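PDB 2YXL: 450aa long hypothetical fmu protein from Pyrococcus horikoshii, which probably methylates the C5 position of cytosine in RNA, using S-adenosyl-L-methionine as methyl donor, as in its RsmB/NOP family relatives. Local coordinates for residues F57-K62 against A93-L98; K154-S159 against S179-H184; E163-K166 against E172-D175; V243-S248 against I346-E351. All coordinates share one frame; numbering follows the deposited sequence.

Interaction 1: residues F57-K62 against A93-L98; sequences FYDIMK and AVDIAL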
loop_
_atom_site.group_PDB
_atom_site.type_symbol
_atom_site.label_atom_id
_atom_site.label_comp_id
_atom_site.label_asym_id
_atom_site.label_seq_id
_atom_site.Cartn_x
_atom_site.Cartn_y
_atom_site.Cartn_z
ATOM N N PHE A 57 15.920 0.928 0.575
ATOM C CA PHE A 57 14.692 1.707 0.717
ATOM C C PHE A 57 13.672 0.999 1.609
ATOM O O PHE A 57 13.212 1.568 2.603
ATOM C CB PHE A 57 14.096 2.008 -0.666
ATOM C CG PHE A 57 12.830 2.818 -0.628
ATOM C CD1 PHE A 57 11.585 2.190 -0.676
ATOM C CD2 PHE A 57 12.878 4.209 -0.561
ATOM C CE1 PHE A 57 10.405 2.936 -0.646
ATOM C CE2 PHE A 57 11.705 4.965 -0.532
ATOM C CZ PHE A 57 10.465 4.324 -0.576
ATOM N N TYR A 58 13.338 -0.241 1.265
ATOM C CA TYR A 58 12.371 -1.018 2.040
ATOM C C TYR A 58 12.889 -1.466 3.405
ATOM O O TYR A 58 12.103 -1.658 4.330
ATOM C CB TYR A 58 11.853 -2.221 1.239
ATOM C CG TYR A 58 10.913 -1.840 0.118
ATOM C CD1 TYR A 58 11.231 -2.125 -1.209
ATOM C CD2 TYR A 58 9.708 -1.179 0.383
ATOM C CE1 TYR A 58 10.373 -1.775 -2.245
ATOM C CE2 TYR A 58 8.842 -0.819 -0.646
ATOM C CZ TYR A 58 9.181 -1.122 -1.957
ATOM O OH TYR A 58 8.333 -0.775 -2.982
ATOM N N ASP A 59 14.201 -1.635 3.529
ATOM C CA ASP A 59 14.807 -1.952 4.816
ATOM C C ASP A 59 14.629 -0.786 5.794
ATOM O O ASP A 59 14.342 -1.000 6.974
ATOM C CB ASP A 59 16.292 -2.289 4.640
ATOM C CG ASP A 59 16.871 -3.029 5.831
ATOM O OD1 ASP A 59 16.329 -4.087 6.207
ATOM O OD2 ASP A 59 17.886 -2.565 6.383
ATOM N N ILE A 60 14.792 0.441 5.295
ATOM C CA ILE A 60 14.592 1.644 6.103
ATOM C C ILE A 60 13.112 1.801 6.484
ATOM O O ILE A 60 12.789 2.036 7.653
ATOM C CB ILE A 60 15.115 2.929 5.391
ATOM C CG1 ILE A 60 16.637 2.860 5.196
ATOM C CG2 ILE A 60 14.735 4.183 6.181
ATOM C CD1 ILE A 60 17.198 3.848 4.192
ATOM N N MET A 61 12.224 1.663 5.502
ATOM C CA MET A 61 10.785 1.760 5.746
ATOM C C MET A 61 10.336 0.747 6.797
ATOM O O MET A 61 9.617 1.093 7.734
ATOM C CB MET A 61 9.986 1.576 4.445
ATOM C CG MET A 61 10.158 2.705 3.429
ATOM S SD MET A 61 9.871 4.328 4.160
ATOM C CE MET A 61 10.073 5.407 2.747
ATOM N N LYS A 62 10.793 -0.493 6.642
ATOM C CA LYS A 62 10.446 -1.593 7.539
ATOM C C LYS A 62 10.909 -1.367 8.982
ATOM O O LYS A 62 10.181 -1.688 9.922
ATOM C CB LYS A 62 11.016 -2.899 6.975
ATOM C CG LYS A 62 10.637 -4.171 7.708
ATOM C CD LYS A 62 10.873 -5.407 6.838
ATOM C CE LYS A 62 12.343 -5.581 6.438
ATOM N NZ LYS A 62 12.538 -6.734 5.496
ATOM N N ALA A 93 21.972 6.659 6.791
ATOM C CA ALA A 93 23.290 6.375 7.365
ATOM C C ALA A 93 23.244 5.311 8.462
ATOM O O ALA A 93 24.093 4.420 8.497
ATOM C CB ALA A 93 23.944 7.655 7.881
ATOM N N VAL A 94 22.255 5.408 9.348
ATOM C CA VAL A 94 22.088 4.445 10.440
ATOM C C VAL A 94 21.778 3.047 9.897
ATOM O O VAL A 94 22.337 2.055 10.368
ATOM C CB VAL A 94 21.008 4.908 11.463
ATOM C CG1 VAL A 94 20.607 3.771 12.407
ATOM C CG2 VAL A 94 21.510 6.114 12.258
ATOM N N ASP A 95 20.909 2.980 8.892
ATOM C CA ASP A 95 20.556 1.710 8.262
ATOM C C ASP A 95 21.746 1.064 7.551
ATOM O O ASP A 95 21.953 -0.152 7.642
ATOM C CB ASP A 95 19.410 1.909 7.272
ATOM C CG ASP A 95 18.850 0.604 6.767
ATOM O OD1 ASP A 95 19.006 0.315 5.562
ATOM O OD2 ASP A 95 18.261 -0.142 7.577
ATOM N N ILE A 96 22.521 1.882 6.843
ATOM C CA ILE A 96 23.687 1.395 6.115
ATOM C C ILE A 96 24.773 0.916 7.085
ATOM O O ILE A 96 25.359 -0.151 6.886
ATOM C CB ILE A 96 24.203 2.438 5.086
ATOM C CG1 ILE A 96 23.304 2.420 3.844
ATOM C CG2 ILE A 96 25.640 2.154 4.687
ATOM C CD1 ILE A 96 23.540 3.554 2.864
ATOM N N ALA A 97 25.005 1.690 8.145
ATOM C CA ALA A 97 26.023 1.360 9.145
ATOM C C ALA A 97 25.684 0.118 9.971
ATOM O O ALA A 97 26.564 -0.690 10.264
ATOM C CB ALA A 97 26.286 2.549 10.060
ATOM N N LEU A 98 24.416 -0.033 10.341
ATOM C CA LEU A 98 24.000 -1.141 11.200
ATOM C C LEU A 98 23.780 -2.453 10.460
ATOM O O LEU A 98 24.032 -3.522 11.015
ATOM C CB LEU A 98 22.729 -0.791 11.984
ATOM C CG LEU A 98 22.754 0.276 13.084
ATOM C CD1 LEU A 98 21.419 0.265 13.823
ATOM C CD2 LEU A 98 23.911 0.082 14.059
#

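Interaction 2: residues K154-S159 against S179-H184; sequences KYLAPS and SVNKRH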
loop_
_atom_site.group_PDB
_atom_site.type_symbol
_atom_site.label_atom_id
_atom_site.label_comp_id
_atom_site.label_asym_id
_atom_site.label_seq_id
_atom_site.Cartn_x
_atom_site.Cartn_y
_atom_site.Cartn_z
ATOM N N LYS A 154 12.661 -8.413 16.894
ATOM C CA LYS A 154 12.410 -9.683 16.212
ATOM C C LYS A 154 11.325 -9.575 15.142
ATOM O O LYS A 154 11.458 -10.150 14.061
ATOM C CB LYS A 154 12.080 -10.806 17.203
ATOM C CG LYS A 154 13.303 -11.564 17.697
ATOM C CD LYS A 154 12.946 -12.984 18.132
ATOM C CE LYS A 154 14.196 -13.791 18.465
ATOM N NZ LYS A 154 13.881 -15.205 18.815
ATOM N N TYR A 155 10.255 -8.843 15.445
ATOM C CA TYR A 155 9.149 -8.689 14.503
ATOM C C TYR A 155 9.281 -7.446 13.627
ATOM O O TYR A 155 8.554 -7.304 12.643
ATOM C CB TYR A 155 7.802 -8.666 15.233
ATOM C CG TYR A 155 7.415 -9.958 15.925
ATOM C CD1 TYR A 155 6.475 -9.953 16.952
ATOM C CD2 TYR A 155 7.983 -11.181 15.561
ATOM C CE1 TYR A 155 6.104 -11.130 17.598
ATOM C CE2 TYR A 155 7.622 -12.363 16.205
ATOM C CZ TYR A 155 6.682 -12.327 17.221
ATOM O OH TYR A 155 6.313 -13.484 17.867
ATOM N N LEU A 156 10.214 -6.563 13.985
ATOM C CA LEU A 156 10.382 -5.259 13.329
ATOM C C LEU A 156 9.064 -4.478 13.339
ATOM O O LEU A 156 8.590 -4.014 12.303
ATOM C CB LEU A 156 10.948 -5.410 11.904
ATOM C CG LEU A 156 12.212 -6.263 11.690
ATOM C CD1 LEU A 156 12.553 -6.375 10.209
ATOM C CD2 LEU A 156 13.407 -5.735 12.475
ATOM N N ALA A 157 8.480 -4.350 14.528
ATOM C CA ALA A 157 7.158 -3.746 14.698
ATOM C C ALA A 157 7.005 -3.136 16.093
ATOM O O ALA A 157 7.641 -3.605 17.039
ATOM C CB ALA A 157 6.067 -4.789 14.453
ATOM N N PRO A 158 6.159 -2.092 16.229
ATOM C CA PRO A 158 5.945 -1.513 17.558
ATOM C C PRO A 158 5.164 -2.463 18.462
ATOM O O PRO A 158 4.345 -3.247 17.977
ATOM C CB PRO A 158 5.130 -0.251 17.270
ATOM C CG PRO A 158 4.446 -0.524 15.985
ATOM C CD PRO A 158 5.368 -1.402 15.192
ATOM N N SER A 159 5.431 -2.381 19.761
ATOM C CA SER A 159 4.863 -3.293 20.757
ATOM C C SER A 159 3.333 -3.352 20.755
ATOM O O SER A 159 2.755 -4.427 20.932
ATOM C CB SER A 159 5.377 -2.934 22.155
ATOM O OG SER A 159 5.148 -3.995 23.066
ATOM N N SER A 179 5.977 -13.057 6.989
ATOM C CA SER A 179 5.465 -12.774 5.645
ATOM C C SER A 179 5.473 -11.290 5.252
ATOM O O SER A 179 5.639 -10.971 4.077
ATOM C CB SER A 179 4.069 -13.360 5.452
ATOM O OG SER A 179 3.116 -12.699 6.266
ATOM N N VAL A 180 5.290 -10.391 6.220
ATOM C CA VAL A 180 5.368 -8.949 5.936
ATOM C C VAL A 180 6.795 -8.398 6.064
ATOM O O VAL A 180 7.041 -7.222 5.790
ATOM C CB VAL A 180 4.348 -8.092 6.763
ATOM C CG1 VAL A 180 2.911 -8.500 6.453
ATOM C CG2 VAL A 180 4.633 -8.160 8.262
ATOM N N ASN A 181 7.730 -9.262 6.460
ATOM C CA ASN A 181 9.144 -8.891 6.560
ATOM C C ASN A 181 10.035 -9.401 5.427
ATOM O O ASN A 181 11.181 -8.967 5.310
ATOM C CB ASN A 181 9.728 -9.314 7.914
ATOM C CG ASN A 181 9.229 -8.453 9.063
ATOM O OD1 ASN A 181 8.671 -7.375 8.857
ATOM N ND2 ASN A 181 9.423 -8.933 10.285
ATOM N N LYS A 182 9.514 -10.306 4.599
ATOM C CA LYS A 182 10.321 -10.944 3.549
ATOM C C LYS A 182 10.592 -10.050 2.333
ATOM O O LYS A 182 9.743 -9.256 1.921
ATOM C CB LYS A 182 9.752 -12.316 3.121
ATOM C CG LYS A 182 8.280 -12.336 2.697
ATOM C CD LYS A 182 7.855 -13.726 2.194
ATOM C CE LYS A 182 6.332 -13.935 2.234
ATOM N NZ LYS A 182 5.557 -12.997 1.364
ATOM N N ARG A 183 11.792 -10.213 1.776
ATOM C CA ARG A 183 12.279 -9.461 0.615
ATOM C C ARG A 183 13.060 -10.402 -0.327
ATOM O O ARG A 183 14.143 -10.861 0.051
ATOM C CB ARG A 183 13.186 -8.307 1.084
ATOM C CG ARG A 183 14.213 -8.698 2.165
ATOM C CD ARG A 183 15.384 -7.723 2.242
ATOM N NE ARG A 183 16.411 -8.155 3.195
ATOM C CZ ARG A 183 17.371 -7.371 3.686
ATOM N NH1 ARG A 183 18.259 -7.861 4.544
ATOM N NH2 ARG A 183 17.448 -6.095 3.331
ATOM N N HIS A 184 12.568 -10.726 -1.532
ATOM C CA HIS A 184 11.264 -10.354 -2.129
ATOM C C HIS A 184 11.237 -9.036 -2.923
ATOM O O HIS A 184 11.464 -7.958 -2.373
ATOM C CB HIS A 184 10.101 -10.474 -1.130
ATOM C CG HIS A 184 8.935 -9.599 -1.455
ATOM N ND1 HIS A 184 8.654 -8.449 -0.750
ATOM C CD2 HIS A 184 7.988 -9.695 -2.416
ATOM C CE1 HIS A 184 7.575 -7.880 -1.256
ATOM N NE2 HIS A 184 7.152 -8.615 -2.270
HETATM O O HOH W 1 10.004 -11.407 11.693
#

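Interaction 3: residues E163-K166 against E172-D175; sequences ERVK and ETED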
loop_
_atom_site.group_PDB
_atom_site.type_symbol
_atom_site.label_atom_id
_atom_site.label_comp_id
_atom_site.label_asym_id
_atom_site.label_seq_id
_atom_site.Cartn_x
_atom_site.Cartn_y
_atom_site.Cartn_z
ATOM N N GLU A 163 1.123 -6.722 19.994
ATOM C CA GLU A 163 0.093 -7.116 20.946
ATOM C C GLU A 163 -1.265 -7.259 20.257
ATOM O O GLU A 163 -1.964 -8.257 20.444
ATOM C CB GLU A 163 0.016 -6.096 22.089
ATOM C CG GLU A 163 -0.493 -6.663 23.415
ATOM C CD GLU A 163 0.460 -7.683 24.032
ATOM O OE1 GLU A 163 -0.027 -8.719 24.538
ATOM O OE2 GLU A 163 1.691 -7.454 24.007
ATOM N N ARG A 164 -1.615 -6.263 19.445
ATOM C CA ARG A 164 -2.891 -6.235 18.729
ATOM C C ARG A 164 -3.024 -7.377 17.715
ATOM O O ARG A 164 -4.108 -7.936 17.554
ATOM C CB ARG A 164 -3.084 -4.874 18.047
ATOM C CG ARG A 164 -4.518 -4.535 17.655
ATOM C CD ARG A 164 -5.390 -4.226 18.865
ATOM N NE ARG A 164 -6.689 -3.685 18.470
ATOM C CZ ARG A 164 -6.993 -2.389 18.457
ATOM N NH1 ARG A 164 -6.097 -1.479 18.827
ATOM N NH2 ARG A 164 -8.203 -2.000 18.079
ATOM N N VAL A 165 -1.925 -7.721 17.042
ATOM C CA VAL A 165 -1.901 -8.862 16.119
ATOM C C VAL A 165 -2.056 -10.185 16.882
ATOM O O VAL A 165 -2.803 -11.069 16.451
ATOM C CB VAL A 165 -0.626 -8.872 15.223
ATOM C CG1 VAL A 165 -0.542 -10.147 14.390
ATOM C CG2 VAL A 165 -0.600 -7.655 14.305
ATOM N N LYS A 166 -1.371 -10.306 18.022
ATOM C CA LYS A 166 -1.497 -11.489 18.889
ATOM C C LYS A 166 -2.937 -11.768 19.318
ATOM O O LYS A 166 -3.346 -12.925 19.404
ATOM C CB LYS A 166 -0.591 -11.382 20.121
ATOM C CG LYS A 166 0.752 -12.080 19.967
ATOM C CD LYS A 166 1.632 -11.879 21.195
ATOM C CE LYS A 166 3.035 -12.435 20.966
ATOM N NZ LYS A 166 3.954 -12.166 22.109
ATOM N N GLU A 172 -0.233 -17.749 15.072
ATOM C CA GLU A 172 0.168 -17.353 13.721
ATOM C C GLU A 172 0.856 -15.987 13.646
ATOM O O GLU A 172 1.269 -15.561 12.566
ATOM C CB GLU A 172 -1.040 -17.396 12.776
ATOM C CG GLU A 172 -1.555 -18.805 12.491
ATOM C CD GLU A 172 -2.761 -18.834 11.561
ATOM O OE1 GLU A 172 -2.995 -17.850 10.826
ATOM O OE2 GLU A 172 -3.476 -19.857 11.562
ATOM N N THR A 173 0.988 -15.315 14.791
ATOM C CA THR A 173 1.572 -13.968 14.857
ATOM C C THR A 173 2.987 -13.900 14.274
ATOM O O THR A 173 3.299 -12.986 13.508
ATOM C CB THR A 173 1.561 -13.409 16.305
ATOM O OG1 THR A 173 0.229 -13.462 16.826
ATOM C CG2 THR A 173 2.048 -11.964 16.348
ATOM N N GLU A 174 3.830 -14.866 14.634
ATOM C CA GLU A 174 5.206 -14.921 14.139
ATOM C C GLU A 174 5.258 -15.079 12.615
ATOM O O GLU A 174 6.023 -14.387 11.943
ATOM C CB GLU A 174 5.991 -16.042 14.832
ATOM C CG GLU A 174 7.491 -16.036 14.538
ATOM C CD GLU A 174 8.284 -17.018 15.389
ATOM O OE1 GLU A 174 9.452 -16.709 15.706
ATOM O OE2 GLU A 174 7.755 -18.095 15.743
ATOM N N ASP A 175 4.434 -15.979 12.082
ATOM C CA ASP A 175 4.358 -16.215 10.639
ATOM C C ASP A 175 3.865 -14.988 9.871
ATOM O O ASP A 175 4.363 -14.696 8.776
ATOM C CB ASP A 175 3.475 -17.428 10.329
ATOM C CG ASP A 175 4.157 -18.746 10.653
ATOM O OD1 ASP A 175 5.387 -18.856 10.451
ATOM O OD2 ASP A 175 3.457 -19.681 11.098
#

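Interaction 4: residues V243-S248 against I346-E351; sequences VQEEAS and IGKNPE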
loop_
_atom_site.group_PDB
_atom_site.type_symbol
_atom_site.label_atom_id
_atom_site.label_comp_id
_atom_site.label_asym_id
_atom_site.label_seq_id
_atom_site.Cartn_x
_atom_site.Cartn_y
_atom_site.Cartn_z
ATOM N N VAL A 243 -1.548 -1.633 -11.661
ATOM C CA VAL A 243 -1.047 -2.176 -10.395
ATOM C C VAL A 243 -2.207 -2.442 -9.438
ATOM O O VAL A 243 -2.916 -1.521 -9.042
ATOM C CB VAL A 243 -0.008 -1.235 -9.715
ATOM C CG1 VAL A 243 0.508 -1.842 -8.411
ATOM C CG2 VAL A 243 1.156 -0.946 -10.652
ATOM N N GLN A 244 -2.399 -3.709 -9.085
ATOM C CA GLN A 244 -3.440 -4.112 -8.144
ATOM C C GLN A 244 -3.067 -5.431 -7.480
ATOM O O GLN A 244 -2.584 -6.351 -8.140
ATOM C CB GLN A 244 -4.802 -4.246 -8.846
ATOM C CG GLN A 244 -5.946 -4.614 -7.905
ATOM C CD GLN A 244 -7.307 -4.671 -8.579
ATOM O OE1 GLN A 244 -7.536 -5.472 -9.491
ATOM N NE2 GLN A 244 -8.231 -3.837 -8.108
ATOM N N GLU A 245 -3.309 -5.513 -6.175
ATOM C CA GLU A 245 -3.108 -6.741 -5.416
ATOM C C GLU A 245 -4.171 -7.771 -5.763
ATOM O O GLU A 245 -5.286 -7.415 -6.151
ATOM C CB GLU A 245 -3.128 -6.463 -3.909
ATOM C CG GLU A 245 -2.027 -5.527 -3.409
ATOM C CD GLU A 245 -0.617 -6.095 -3.569
ATOM O OE1 GLU A 245 -0.451 -7.325 -3.744
ATOM O OE2 GLU A 245 0.340 -5.298 -3.512
ATOM N N GLU A 246 -3.815 -9.048 -5.624
ATOM C CA GLU A 246 -4.739 -10.149 -5.890
ATOM C C GLU A 246 -6.036 -10.008 -5.080
ATOM O O GLU A 246 -7.132 -10.157 -5.625
ATOM C CB GLU A 246 -4.066 -11.498 -5.613
ATOM C CG GLU A 246 -4.882 -12.709 -6.052
ATOM C CD GLU A 246 -4.315 -14.015 -5.531
ATOM O OE1 GLU A 246 -3.663 -14.738 -6.317
ATOM O OE2 GLU A 246 -4.501 -14.318 -4.336
ATOM N N ALA A 247 -5.896 -9.709 -3.789
ATOM C CA ALA A 247 -7.036 -9.533 -2.888
ATOM C C ALA A 247 -8.017 -8.455 -3.367
ATOM O O ALA A 247 -9.233 -8.623 -3.269
ATOM C CB ALA A 247 -6.553 -9.233 -1.475
ATOM N N SER A 248 -7.477 -7.360 -3.897
ATOM C CA SER A 248 -8.291 -6.276 -4.435
ATOM C C SER A 248 -9.051 -6.671 -5.701
ATOM O O SER A 248 -10.177 -6.221 -5.917
ATOM C CB SER A 248 -7.427 -5.048 -4.704
ATOM O OG SER A 248 -6.915 -4.515 -3.495
ATOM N N ILE A 346 1.101 -3.790 5.351
ATOM C CA ILE A 346 2.415 -3.497 5.941
ATOM C C ILE A 346 3.599 -4.303 5.361
ATOM O O ILE A 346 4.758 -4.024 5.675
ATOM C CB ILE A 346 2.417 -3.547 7.501
ATOM C CG1 ILE A 346 2.041 -4.936 8.025
ATOM C CG2 ILE A 346 1.526 -2.440 8.072
ATOM C CD1 ILE A 346 2.474 -5.173 9.467
ATOM N N GLY A 347 3.299 -5.292 4.523
ATOM C CA GLY A 347 4.330 -5.995 3.761
ATOM C C GLY A 347 4.693 -5.224 2.507
ATOM O O GLY A 347 5.852 -5.201 2.094
ATOM N N LYS A 348 3.690 -4.579 1.917
ATOM C CA LYS A 348 3.841 -3.801 0.690
ATOM C C LYS A 348 4.346 -2.381 0.972
ATOM O O LYS A 348 5.237 -1.886 0.274
ATOM C CB LYS A 348 2.503 -3.767 -0.057
ATOM C CG LYS A 348 2.530 -3.065 -1.407
ATOM C CD LYS A 348 1.115 -2.817 -1.920
ATOM C CE LYS A 348 1.131 -2.152 -3.292
ATOM N NZ LYS A 348 -0.205 -2.235 -3.945
ATOM N N ASN A 349 3.766 -1.726 1.977
ATOM C CA ASN A 349 4.231 -0.413 2.431
ATOM C C ASN A 349 4.691 -0.517 3.880
ATOM O O ASN A 349 3.947 -0.168 4.799
ATOM C CB ASN A 349 3.134 0.646 2.307
ATOM C CG ASN A 349 2.551 0.729 0.917
ATOM O OD1 ASN A 349 3.212 1.169 -0.025
ATOM N ND2 ASN A 349 1.292 0.326 0.785
ATOM N N PRO A 350 5.930 -0.989 4.089
ATOM C CA PRO A 350 6.377 -1.392 5.420
ATOM C C PRO A 350 6.338 -0.282 6.473
ATOM O O PRO A 350 6.097 -0.569 7.647
ATOM C CB PRO A 350 7.811 -1.867 5.175
ATOM C CG PRO A 350 7.858 -2.199 3.723
ATOM C CD PRO A 350 6.991 -1.174 3.085
ATOM N N GLU A 351 6.555 0.963 6.059
ATOM C CA GLU A 351 6.617 2.086 7.004
ATOM C C GLU A 351 5.298 2.370 7.733
ATOM O O GLU A 351 5.304 2.986 8.802
ATOM C CB GLU A 351 7.155 3.358 6.330
ATOM C CG GLU A 351 6.187 4.073 5.391
ATOM C CD GLU A 351 6.213 3.550 3.963
ATOM O OE1 GLU A 351 6.537 2.361 3.743
ATOM O OE2 GLU A 351 5.896 4.342 3.052
#

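Interaction 1: residues F57-K62 against A93-L98
Asp59 and Asp95 come together between two helices, their side chains set at a slant to one another, with Asp59 OD2 standing 2.7 Å from Asp95 OD2 and 3.2 Å from Asp95 OD1. The carboxylate planes are 52° apart, and Asp59 OD2 is the oxygen that approaches both Asp95 oxygens. In each aspartate CG is swung trans to the backbone N (chi1 -162° in Asp59, -170° in Asp95), which carries the acid into the gap between the helices. Ile60 supplies the nonpolar side of the contact. Its CG1 methylene rests on the Asp95 side chain, 3.5 Å from Asp95 CG and 3.6 Å from Asp95 CB.

Further out, Asp59 OD1 makes a salt bridge with Lys63, one turn along its own helix, and Asp95 OD1 receives a weak hydrogen bond from His100 NE2. So close an approach is consistent with a proton held between the acids, and Lys63 and His100 may ease the remaining charge. Ile56 and Ile67 also touch Asp95, and the Ile60 side chain reaches Ile22 of helix 12-24.

The backbones come close here, with Ile60 CA 6.3 Å from Asp95 CA. This is a buried helix-to-helix contact between helices 47-75 and 84-99, a polar spot in the all-helical N-terminal part of the chain, consistent with the NusB-like N-terminal domain of bacterial RsmB.

Interaction 2: residues K154-S159 against S179-H184
The C-terminal end of helix 147-155 is tied here to helix 173-181, in the region related to the family's ferredoxin-like domain: the first helix stops at Tyr155, Leu156 turns off with positive phi, and the side-chain amide of Asn181 takes hold of the last turn. Asn181 ND2 donates to Tyr155 O over 3.0 Å, and the bond is almost straight, with an N-H...O angle of 177°. The acceptor lies in the plane of the Asn181 amide, but seen from Tyr155 the donor stands well above the carbonyl plane, 64° out of it. Leu156 CD1 lies over one face of the amide, 4.0 Å from Asn181 ND2, while the leucine also touches Lys62, Lys63 and Leu66 of helix 47-75.

The amide is held at both of its polar atoms. Arg353 donates through NH2 to Asn181 OD1 and also to Leu156 O, and through NH1 to Val180 O, so one guanidinium group links both segments and fixes which way round the amide sits. Next to this, the Tyr155 ring meets that of Phe177 with the planes nearly parallel, joining the end of one helix to the flank of the other.

One bridge remains to complete the grip on the helix end: a water accepts a hydrogen bond from Asn181 ND2 at 2.9 Å and donates one to Lys154 O at 3.0 Å.

Interaction 3: residues E163-K166 against E172-D175
Lys166 and Thr173 bring the backbones of two successive helices together, their CA atoms 5.6 Å apart between the last turn of helix 159-169 and the first residue of helix 173-181. Thr173 points into the space between the helices and touches with both branches of its side chain. Its methyl group meets the nonpolar flank of the first helix, with Thr173 CG2 3.7 Å from Val165 CG1. Its hydroxyl faces the neighbouring residue, Thr173 OG1 lying 3.3 Å from Lys166 CA and 3.5 Å from Lys166 CG.

The threonine torsion explains this division: at chi1 -54° OG1 is trans to the carbonyl carbon and CG2 trans to the backbone N, so CG2 reaches Val165 and Lys166, while OG1 lies chiefly against Lys166. Lys166 crosses the threonine at about a right angle. Its CG touches both branches, at 3.8 Å from Thr173 CG2 on the methyl side, and beyond CG the chain runs out extended, taking the ammonium end away from the contact. Across the pair the touching is therefore by van der Waals contact alone. The buried hydroxyl is satisfied within the link itself, through a hydrogen bond between Thr173 OG1 and Gly170 O, and that bond ties the start of the second helix to the turn before it.

Val165 continues the nonpolar seam by touching Phe176 and Phe177 of helix 173-181. On other flanks, Arg164 reaches Glu358 in a salt bridge and Phe393 in a cation-pi contact, and Glu172 pairs with Arg435 of helix 433-436, so this helix pair is joined to the methyltransferase part of the chain.

Interaction 4: residues V243-S248 against I346-E351
The flat group in this contact is the carboxylate of Glu245, and it meets Lys348 through one oxygen. The lysine end runs through the level of the carboxylate: CE lies almost at the plane, with NZ a little to one side of it and CD to the other. Lys348 NZ stands 3.1 Å from Glu245 OE2, on the side of that oxygen that faces CG, in a salt bridge whose hydrogen bond is weak. CD, CE and NZ all run alongside this oxygen, Lys348 CD being 3.0 Å from Glu245 OE2, as near as NZ.

The two side chains reach toward each other from facing backbones. Lys348 is stretched out along its whole length, its CG trans to the backbone N, and so spans most of the gap; Glu245 is bent at chi2 (-65°), which turns its acid to meet the lysine end. The backbones stay well apart, Glu245 CA being 9.7 Å from Lys348 CA.

Glu245 holds the N-cap position of helix 246-255, while Lys348 sits in the loop that leads to helix 352-355. The Glu245 side chain is about 8 Å from that of Cys390, the predicted nucleophile, and about 9 Å from bound sinefungin. A one-oxygen ion pair at a partly exposed place implies a modest electrostatic tie between the start of helix 246-255 and the loop 346-351, near the predicted catalytic site.

How the interactions relate
Along the chain, interaction 1 closes before interaction 2 opens, interaction 3 is nested inside the loop of interaction 2, and interaction 4 comes last. Interactions 2 and 3 share helix 173-181, with centres 11 Å apart, in the region related to the ferredoxin-like domain of this family. Interaction 1 lies in the helical N-terminal part, its centre 13 Å from that of interaction 2, and Lys62 NZ probably donates to Asn181 O between them. Interaction 4, nearest the cofactor pocket, meets interaction 1 where Pro350 packs on Tyr58 and Lys62, and interaction 2 where Val180 packs on Gly347. The loop 346-351 thus joins the N-terminal helices to the methyltransferase core.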